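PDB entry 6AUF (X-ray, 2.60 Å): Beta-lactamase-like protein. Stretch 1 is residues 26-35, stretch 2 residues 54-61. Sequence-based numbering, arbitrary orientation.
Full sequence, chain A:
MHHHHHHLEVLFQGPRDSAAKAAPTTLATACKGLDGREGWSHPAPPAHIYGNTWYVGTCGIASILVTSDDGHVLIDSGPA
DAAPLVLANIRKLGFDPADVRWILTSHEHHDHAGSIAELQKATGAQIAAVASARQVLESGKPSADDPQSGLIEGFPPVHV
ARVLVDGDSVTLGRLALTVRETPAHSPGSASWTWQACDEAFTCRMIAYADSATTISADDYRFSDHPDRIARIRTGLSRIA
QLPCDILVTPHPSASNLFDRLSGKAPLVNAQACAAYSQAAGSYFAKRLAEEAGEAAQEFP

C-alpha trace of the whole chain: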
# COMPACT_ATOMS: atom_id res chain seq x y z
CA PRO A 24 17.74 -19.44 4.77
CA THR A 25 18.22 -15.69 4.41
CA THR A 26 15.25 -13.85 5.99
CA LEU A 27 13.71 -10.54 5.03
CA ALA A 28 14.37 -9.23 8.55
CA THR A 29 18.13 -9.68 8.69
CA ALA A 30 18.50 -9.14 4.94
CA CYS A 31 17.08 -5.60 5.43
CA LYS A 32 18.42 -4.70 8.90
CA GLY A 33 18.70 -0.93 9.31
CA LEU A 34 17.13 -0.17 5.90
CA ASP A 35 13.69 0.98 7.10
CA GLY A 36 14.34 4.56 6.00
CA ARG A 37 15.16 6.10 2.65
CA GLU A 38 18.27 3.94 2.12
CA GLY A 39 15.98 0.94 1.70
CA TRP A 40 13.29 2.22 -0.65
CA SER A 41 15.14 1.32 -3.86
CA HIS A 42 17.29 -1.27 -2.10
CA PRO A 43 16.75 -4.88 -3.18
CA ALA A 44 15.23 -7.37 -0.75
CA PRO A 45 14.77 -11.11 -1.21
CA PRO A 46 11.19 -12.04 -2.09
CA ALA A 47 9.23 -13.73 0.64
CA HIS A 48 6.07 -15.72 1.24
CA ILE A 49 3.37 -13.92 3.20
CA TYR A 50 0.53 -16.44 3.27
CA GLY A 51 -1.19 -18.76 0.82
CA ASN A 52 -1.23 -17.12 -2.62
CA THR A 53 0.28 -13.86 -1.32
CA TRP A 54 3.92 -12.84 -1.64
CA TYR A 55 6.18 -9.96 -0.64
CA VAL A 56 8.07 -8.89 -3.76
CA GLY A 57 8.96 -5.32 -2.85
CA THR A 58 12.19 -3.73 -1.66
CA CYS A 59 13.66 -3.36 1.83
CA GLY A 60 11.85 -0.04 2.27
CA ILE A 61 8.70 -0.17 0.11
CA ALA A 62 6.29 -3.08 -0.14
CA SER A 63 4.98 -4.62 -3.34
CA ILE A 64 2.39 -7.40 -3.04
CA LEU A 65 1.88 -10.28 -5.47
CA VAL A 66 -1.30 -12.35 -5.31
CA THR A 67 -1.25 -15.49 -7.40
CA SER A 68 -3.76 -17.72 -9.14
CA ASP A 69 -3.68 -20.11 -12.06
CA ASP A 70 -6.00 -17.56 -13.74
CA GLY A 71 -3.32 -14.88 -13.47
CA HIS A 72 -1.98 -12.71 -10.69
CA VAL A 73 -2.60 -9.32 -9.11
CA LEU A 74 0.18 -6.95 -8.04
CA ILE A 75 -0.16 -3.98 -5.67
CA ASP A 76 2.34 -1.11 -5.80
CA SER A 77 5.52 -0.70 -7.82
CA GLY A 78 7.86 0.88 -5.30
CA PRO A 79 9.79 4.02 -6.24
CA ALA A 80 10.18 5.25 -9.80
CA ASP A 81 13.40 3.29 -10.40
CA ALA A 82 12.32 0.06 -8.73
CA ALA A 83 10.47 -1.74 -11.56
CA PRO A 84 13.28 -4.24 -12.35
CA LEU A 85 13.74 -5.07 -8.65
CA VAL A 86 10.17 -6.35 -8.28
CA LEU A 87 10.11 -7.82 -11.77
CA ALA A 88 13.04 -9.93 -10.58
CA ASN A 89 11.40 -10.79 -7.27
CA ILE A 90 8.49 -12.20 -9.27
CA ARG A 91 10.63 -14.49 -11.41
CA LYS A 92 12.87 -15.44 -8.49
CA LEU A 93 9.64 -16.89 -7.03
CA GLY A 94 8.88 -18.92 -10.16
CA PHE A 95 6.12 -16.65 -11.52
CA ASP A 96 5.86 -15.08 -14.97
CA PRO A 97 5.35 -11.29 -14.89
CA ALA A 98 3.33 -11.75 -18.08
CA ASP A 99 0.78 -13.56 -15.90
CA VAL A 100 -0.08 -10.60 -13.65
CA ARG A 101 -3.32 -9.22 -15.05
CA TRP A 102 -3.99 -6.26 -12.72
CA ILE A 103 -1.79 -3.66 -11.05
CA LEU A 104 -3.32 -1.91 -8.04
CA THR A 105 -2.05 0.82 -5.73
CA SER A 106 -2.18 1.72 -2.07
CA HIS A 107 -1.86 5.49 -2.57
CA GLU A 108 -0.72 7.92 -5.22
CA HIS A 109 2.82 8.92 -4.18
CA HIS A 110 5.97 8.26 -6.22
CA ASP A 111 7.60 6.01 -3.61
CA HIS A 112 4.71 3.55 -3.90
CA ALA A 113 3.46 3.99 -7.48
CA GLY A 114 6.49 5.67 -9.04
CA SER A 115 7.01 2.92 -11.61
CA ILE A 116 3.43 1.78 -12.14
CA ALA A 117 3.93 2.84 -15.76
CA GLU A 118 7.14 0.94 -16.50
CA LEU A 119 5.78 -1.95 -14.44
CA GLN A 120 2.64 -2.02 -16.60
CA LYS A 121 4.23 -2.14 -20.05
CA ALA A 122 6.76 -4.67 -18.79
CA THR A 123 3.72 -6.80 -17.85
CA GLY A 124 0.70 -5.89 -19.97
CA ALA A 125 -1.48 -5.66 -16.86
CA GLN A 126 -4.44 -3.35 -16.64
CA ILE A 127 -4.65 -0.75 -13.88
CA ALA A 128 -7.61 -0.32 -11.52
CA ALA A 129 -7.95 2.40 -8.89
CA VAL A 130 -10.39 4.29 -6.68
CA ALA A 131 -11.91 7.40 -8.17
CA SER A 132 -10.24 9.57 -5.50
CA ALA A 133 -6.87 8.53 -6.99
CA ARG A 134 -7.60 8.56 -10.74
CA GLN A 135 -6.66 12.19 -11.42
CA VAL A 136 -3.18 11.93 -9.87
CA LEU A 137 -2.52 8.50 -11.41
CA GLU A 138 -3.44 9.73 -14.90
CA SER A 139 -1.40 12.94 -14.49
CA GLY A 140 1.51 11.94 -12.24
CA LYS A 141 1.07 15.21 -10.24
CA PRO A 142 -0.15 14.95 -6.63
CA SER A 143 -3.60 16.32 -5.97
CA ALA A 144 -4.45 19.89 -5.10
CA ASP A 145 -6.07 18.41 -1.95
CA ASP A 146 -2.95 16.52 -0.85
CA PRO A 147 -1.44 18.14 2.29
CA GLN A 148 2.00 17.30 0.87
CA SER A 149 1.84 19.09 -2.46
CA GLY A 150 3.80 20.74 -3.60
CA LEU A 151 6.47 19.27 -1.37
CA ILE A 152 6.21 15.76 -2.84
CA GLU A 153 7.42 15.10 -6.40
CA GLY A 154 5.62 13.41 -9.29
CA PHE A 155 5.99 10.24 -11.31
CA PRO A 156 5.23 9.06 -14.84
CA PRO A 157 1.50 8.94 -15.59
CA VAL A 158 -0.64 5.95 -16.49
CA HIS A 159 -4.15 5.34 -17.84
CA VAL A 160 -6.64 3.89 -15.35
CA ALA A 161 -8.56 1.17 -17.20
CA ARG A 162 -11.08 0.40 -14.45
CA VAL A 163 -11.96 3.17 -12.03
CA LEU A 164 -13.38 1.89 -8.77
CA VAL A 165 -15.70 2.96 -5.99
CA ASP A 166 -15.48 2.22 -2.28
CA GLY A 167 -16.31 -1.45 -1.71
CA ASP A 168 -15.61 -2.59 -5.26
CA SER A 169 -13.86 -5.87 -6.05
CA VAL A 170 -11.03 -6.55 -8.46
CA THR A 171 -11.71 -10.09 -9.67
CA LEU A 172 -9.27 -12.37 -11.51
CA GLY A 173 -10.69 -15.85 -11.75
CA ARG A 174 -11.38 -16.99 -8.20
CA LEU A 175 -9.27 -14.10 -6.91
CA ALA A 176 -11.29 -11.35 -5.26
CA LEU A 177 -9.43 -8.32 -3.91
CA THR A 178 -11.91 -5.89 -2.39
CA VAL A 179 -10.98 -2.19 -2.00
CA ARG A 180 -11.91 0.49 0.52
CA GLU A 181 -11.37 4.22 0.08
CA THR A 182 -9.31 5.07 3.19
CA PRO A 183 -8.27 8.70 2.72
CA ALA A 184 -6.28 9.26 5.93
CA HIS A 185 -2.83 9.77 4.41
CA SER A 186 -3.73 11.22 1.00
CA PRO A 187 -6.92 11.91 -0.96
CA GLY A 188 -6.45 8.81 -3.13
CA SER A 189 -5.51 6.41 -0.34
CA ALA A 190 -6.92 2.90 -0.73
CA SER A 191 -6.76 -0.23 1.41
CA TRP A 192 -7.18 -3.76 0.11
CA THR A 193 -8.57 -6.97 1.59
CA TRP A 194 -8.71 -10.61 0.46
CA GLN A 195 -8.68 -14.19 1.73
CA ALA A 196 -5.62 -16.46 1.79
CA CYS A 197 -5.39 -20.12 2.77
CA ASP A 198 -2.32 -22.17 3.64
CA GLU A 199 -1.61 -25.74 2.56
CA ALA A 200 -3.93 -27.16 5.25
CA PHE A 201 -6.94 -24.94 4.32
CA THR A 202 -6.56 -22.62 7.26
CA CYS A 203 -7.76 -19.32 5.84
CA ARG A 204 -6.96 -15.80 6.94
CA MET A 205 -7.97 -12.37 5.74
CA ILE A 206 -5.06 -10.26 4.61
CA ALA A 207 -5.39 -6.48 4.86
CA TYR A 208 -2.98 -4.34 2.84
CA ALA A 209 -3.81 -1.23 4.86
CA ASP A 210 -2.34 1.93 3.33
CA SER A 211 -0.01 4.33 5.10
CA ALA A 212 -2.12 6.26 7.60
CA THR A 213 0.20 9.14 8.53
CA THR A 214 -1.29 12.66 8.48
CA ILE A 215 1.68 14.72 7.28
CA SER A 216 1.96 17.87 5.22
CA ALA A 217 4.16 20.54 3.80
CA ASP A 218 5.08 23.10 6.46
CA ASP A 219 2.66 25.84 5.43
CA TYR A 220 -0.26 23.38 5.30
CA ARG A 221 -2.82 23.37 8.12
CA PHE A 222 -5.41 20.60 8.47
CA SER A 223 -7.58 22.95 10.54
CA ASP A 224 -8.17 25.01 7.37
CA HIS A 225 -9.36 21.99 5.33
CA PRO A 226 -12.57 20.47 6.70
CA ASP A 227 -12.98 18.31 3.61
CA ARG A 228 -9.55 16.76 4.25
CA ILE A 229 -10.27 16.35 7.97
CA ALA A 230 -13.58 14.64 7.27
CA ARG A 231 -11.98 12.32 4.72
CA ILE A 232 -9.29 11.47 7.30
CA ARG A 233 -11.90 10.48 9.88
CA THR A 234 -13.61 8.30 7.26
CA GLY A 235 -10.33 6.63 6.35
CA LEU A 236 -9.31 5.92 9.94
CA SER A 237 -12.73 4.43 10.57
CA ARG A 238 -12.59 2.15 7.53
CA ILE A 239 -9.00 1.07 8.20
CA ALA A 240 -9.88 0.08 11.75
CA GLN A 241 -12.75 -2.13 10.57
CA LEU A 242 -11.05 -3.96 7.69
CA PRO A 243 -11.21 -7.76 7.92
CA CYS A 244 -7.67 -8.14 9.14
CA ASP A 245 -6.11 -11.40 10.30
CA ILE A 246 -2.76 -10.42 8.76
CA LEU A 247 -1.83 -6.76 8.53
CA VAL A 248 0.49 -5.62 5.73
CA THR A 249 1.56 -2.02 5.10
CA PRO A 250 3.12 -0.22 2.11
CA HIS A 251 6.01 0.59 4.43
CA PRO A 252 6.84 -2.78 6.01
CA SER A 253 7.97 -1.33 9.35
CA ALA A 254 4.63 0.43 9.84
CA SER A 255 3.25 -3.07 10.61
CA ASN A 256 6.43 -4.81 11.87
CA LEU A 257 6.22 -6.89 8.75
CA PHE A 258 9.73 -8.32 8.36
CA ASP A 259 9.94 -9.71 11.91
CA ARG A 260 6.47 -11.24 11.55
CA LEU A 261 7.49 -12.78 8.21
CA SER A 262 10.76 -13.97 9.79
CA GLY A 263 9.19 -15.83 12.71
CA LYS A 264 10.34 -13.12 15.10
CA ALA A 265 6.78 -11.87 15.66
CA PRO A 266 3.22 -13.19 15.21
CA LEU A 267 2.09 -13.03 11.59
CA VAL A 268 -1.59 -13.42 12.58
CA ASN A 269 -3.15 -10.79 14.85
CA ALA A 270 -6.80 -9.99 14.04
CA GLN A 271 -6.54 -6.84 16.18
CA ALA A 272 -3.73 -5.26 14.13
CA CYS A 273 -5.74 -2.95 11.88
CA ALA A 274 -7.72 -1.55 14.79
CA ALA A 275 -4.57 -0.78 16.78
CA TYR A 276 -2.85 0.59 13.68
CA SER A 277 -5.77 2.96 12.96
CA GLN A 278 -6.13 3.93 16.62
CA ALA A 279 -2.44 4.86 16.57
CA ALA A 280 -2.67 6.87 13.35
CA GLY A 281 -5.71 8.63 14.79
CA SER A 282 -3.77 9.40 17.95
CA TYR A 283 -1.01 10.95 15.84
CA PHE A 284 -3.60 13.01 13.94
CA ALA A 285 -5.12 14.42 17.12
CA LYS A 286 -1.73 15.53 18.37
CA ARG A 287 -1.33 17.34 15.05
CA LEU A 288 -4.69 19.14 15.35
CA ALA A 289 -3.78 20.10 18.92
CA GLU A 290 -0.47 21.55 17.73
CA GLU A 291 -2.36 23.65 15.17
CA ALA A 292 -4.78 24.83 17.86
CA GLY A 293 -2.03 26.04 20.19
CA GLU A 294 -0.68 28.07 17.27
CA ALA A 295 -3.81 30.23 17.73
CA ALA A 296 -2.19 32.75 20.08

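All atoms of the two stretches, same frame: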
# COMPACT_ATOMS: atom_id res chain seq x y z
N THR A 26 16.10 -14.72 5.18
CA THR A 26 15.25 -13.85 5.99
C THR A 26 15.14 -12.44 5.43
O THR A 26 16.14 -11.80 5.09
CB THR A 26 15.76 -13.78 7.44
OG1 THR A 26 14.65 -13.81 8.34
CG2 THR A 26 16.45 -12.48 7.68
N LEU A 27 13.91 -11.95 5.34
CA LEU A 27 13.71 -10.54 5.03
C LEU A 27 14.26 -9.66 6.15
O LEU A 27 14.93 -8.66 5.89
CB LEU A 27 12.22 -10.27 4.80
CG LEU A 27 11.78 -9.35 3.67
CD1 LEU A 27 12.86 -9.12 2.63
CD2 LEU A 27 10.54 -9.95 3.01
N ALA A 28 14.00 -10.05 7.40
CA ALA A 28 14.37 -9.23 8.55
C ALA A 28 15.86 -8.92 8.57
O ALA A 28 16.26 -7.75 8.51
CB ALA A 28 13.95 -9.94 9.84
N THR A 29 16.70 -9.94 8.68
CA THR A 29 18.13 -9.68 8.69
C THR A 29 18.62 -9.16 7.34
O THR A 29 19.48 -8.28 7.29
CB THR A 29 18.92 -10.92 9.13
OG1 THR A 29 19.17 -11.79 8.01
CG2 THR A 29 18.16 -11.69 10.22
N ALA A 30 18.05 -9.65 6.23
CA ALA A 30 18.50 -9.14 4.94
C ALA A 30 18.30 -7.63 4.79
O ALA A 30 19.00 -7.00 4.00
CB ALA A 30 17.78 -9.90 3.82
N CYS A 31 17.38 -7.03 5.55
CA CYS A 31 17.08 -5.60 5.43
C CYS A 31 17.36 -4.83 6.72
O CYS A 31 16.81 -3.73 6.90
CB CYS A 31 15.63 -5.38 5.01
SG CYS A 31 15.18 -5.93 3.35
N LYS A 32 18.17 -5.37 7.63
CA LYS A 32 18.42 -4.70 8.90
C LYS A 32 18.90 -3.28 8.66
O LYS A 32 19.78 -3.05 7.82
CB LYS A 32 19.44 -5.47 9.73
CG LYS A 32 19.57 -4.99 11.18
CD LYS A 32 20.65 -5.76 11.94
CE LYS A 32 20.62 -5.49 13.45
NZ LYS A 32 21.08 -4.12 13.80
N GLY A 33 18.30 -2.32 9.37
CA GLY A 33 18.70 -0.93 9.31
C GLY A 33 18.26 -0.16 8.08
O GLY A 33 18.59 1.03 7.96
N LEU A 34 17.52 -0.79 7.16
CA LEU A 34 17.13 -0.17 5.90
C LEU A 34 15.64 0.20 5.88
O LEU A 34 14.99 0.14 4.83
CB LEU A 34 17.50 -1.10 4.74
CG LEU A 34 19.00 -1.37 4.54
CD1 LEU A 34 19.27 -2.45 3.50
CD2 LEU A 34 19.71 -0.08 4.17
N ASP A 35 15.09 0.59 7.03
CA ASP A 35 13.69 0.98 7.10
C ASP A 35 13.45 2.34 6.47
O ASP A 35 12.35 2.63 6.01
CB ASP A 35 13.19 1.02 8.54
CG ASP A 35 12.60 -0.30 9.00
OD1 ASP A 35 12.17 -1.10 8.14
OD2 ASP A 35 12.55 -0.51 10.23
N TRP A 54 2.47 -12.89 -1.65
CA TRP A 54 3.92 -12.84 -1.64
C TRP A 54 4.41 -11.40 -1.48
O TRP A 54 3.86 -10.48 -2.08
CB TRP A 54 4.47 -13.41 -2.95
CG TRP A 54 3.92 -14.77 -3.30
CD1 TRP A 54 2.82 -15.03 -4.05
CD2 TRP A 54 4.46 -16.03 -2.91
NE1 TRP A 54 2.64 -16.39 -4.16
CE2 TRP A 54 3.64 -17.03 -3.47
CE3 TRP A 54 5.58 -16.42 -2.16
CZ2 TRP A 54 3.88 -18.38 -3.30
CZ3 TRP A 54 5.82 -17.77 -1.98
CH2 TRP A 54 4.97 -18.73 -2.55
N TYR A 55 5.45 -11.22 -0.66
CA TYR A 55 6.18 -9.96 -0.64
C TYR A 55 7.22 -9.98 -1.76
O TYR A 55 8.01 -10.91 -1.86
CB TYR A 55 6.86 -9.73 0.70
CG TYR A 55 7.42 -8.33 0.86
CD1 TYR A 55 8.71 -8.02 0.44
CD2 TYR A 55 6.65 -7.32 1.44
CE1 TYR A 55 9.22 -6.73 0.59
CE2 TYR A 55 7.15 -6.04 1.59
CZ TYR A 55 8.42 -5.75 1.17
OH TYR A 55 8.88 -4.47 1.34
N VAL A 56 7.20 -8.95 -2.60
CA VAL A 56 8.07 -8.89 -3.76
C VAL A 56 8.63 -7.49 -3.90
O VAL A 56 9.19 -7.13 -4.94
CB VAL A 56 7.33 -9.31 -5.04
CG1 VAL A 56 7.14 -10.82 -5.08
CG2 VAL A 56 5.98 -8.60 -5.11
N GLY A 57 8.48 -6.68 -2.85
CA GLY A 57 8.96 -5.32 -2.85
C GLY A 57 10.42 -5.24 -2.47
O GLY A 57 11.16 -6.23 -2.49
N THR A 58 10.84 -4.02 -2.11
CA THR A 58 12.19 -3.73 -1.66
C THR A 58 12.25 -3.75 -0.14
O THR A 58 11.26 -4.01 0.55
CB THR A 58 12.67 -2.38 -2.17
OG1 THR A 58 12.04 -1.35 -1.39
CG2 THR A 58 12.31 -2.19 -3.62
N CYS A 59 13.45 -3.45 0.39
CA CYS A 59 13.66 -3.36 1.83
C CYS A 59 12.86 -2.23 2.47
O CYS A 59 12.56 -2.31 3.67
CB CYS A 59 15.15 -3.17 2.12
SG CYS A 59 16.17 -4.70 2.07
N GLY A 60 12.52 -1.19 1.71
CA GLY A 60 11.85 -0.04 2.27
C GLY A 60 10.39 0.10 1.86
O GLY A 60 9.58 0.62 2.63
N ILE A 61 10.04 -0.34 0.66
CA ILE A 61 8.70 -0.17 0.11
C ILE A 61 8.14 -1.54 -0.25
O ILE A 61 8.81 -2.33 -0.92
CB ILE A 61 8.70 0.75 -1.12
CG1 ILE A 61 9.28 2.13 -0.77
CG2 ILE A 61 7.29 0.87 -1.66
CD1 ILE A 61 8.43 2.94 0.23
O HOH W 1 10.35 2.51 4.39
O HOH W 2 11.28 -1.89 5.86

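The contact between residues 26-35 and 54-61 is small, burying about 299 Å² over both sides, and is centred on a disulfide. Cys31 SG and Cys59 SG lie 2.0 Å apart with chi3 at -78°, and both cysteines are in the m rotamer. Their CA-to-CB bonds point toward the opposing stretch, and Cys31 CA lies 5.4 Å from Cys59 CA. Cys59 gives up 102 Å² to the other stretch, more than any other residue here. Leu34 packs beside the bridge, its CB 4.1 Å from Cys59 CB, while Ala30 adds only a loose backbone approach, with its O 4.1 Å from Cys59 SG.

A second apolar contact joins Leu27, in the short helix 27-30, to Tyr55, at the end of the strand. Leu27 CD2 comes within 3.7 Å of Tyr55 CD1, meeting the ring obliquely. Both side chains leave their backbones toward the opposite stretch, and both residues are buried. The tyrosine is also tethered at its far end: Tyr55 OH donates a short hydrogen bond, 2.5 Å, to Thr58 O, which ties the end of the ring to the backbone one residue before Cys59.

Local hydrogen bonds shape the backbone around the bridge. Cys31, the first residue to leave helical geometry, keeps a bond from its N to Ala28 O (3.2 Å) and opens a type II turn closed by Leu34 N to Cys31 O (3.0 Å). Gly33 occupies the turn with a positive phi of 76°, which favours glycine. Within residues 54-61, Thr58 OG1 accepts from both Gly60 N (3.1 Å) and Ile61 N (3.0 Å), and Thr58 N donates to Ile61 O (2.9 Å), folding the loop tightly about Cys59. A CB on Gly57 would clash with Ile61 O.

Toward the polar edge, Leu34 O lies 3.6 Å from Cys59 O and 4.1 Å from Gly60 CA. No direct hydrogen bond crosses between the stretches; two waters make the polar links instead. Water 2 donates to Asp35 OD1 and to Cys59 O, its oxygen 2.6 Å from each. The Asp35 CA-to-CB bond points away, but the end of the side chain comes nearer, allowing this bridge. Water 1 joins the backbones by donating to Asp35 O at 2.6 Å and Gly60 O at 2.7 Å. Exposed Lys32, its CA-to-CB bond directed away, takes no part.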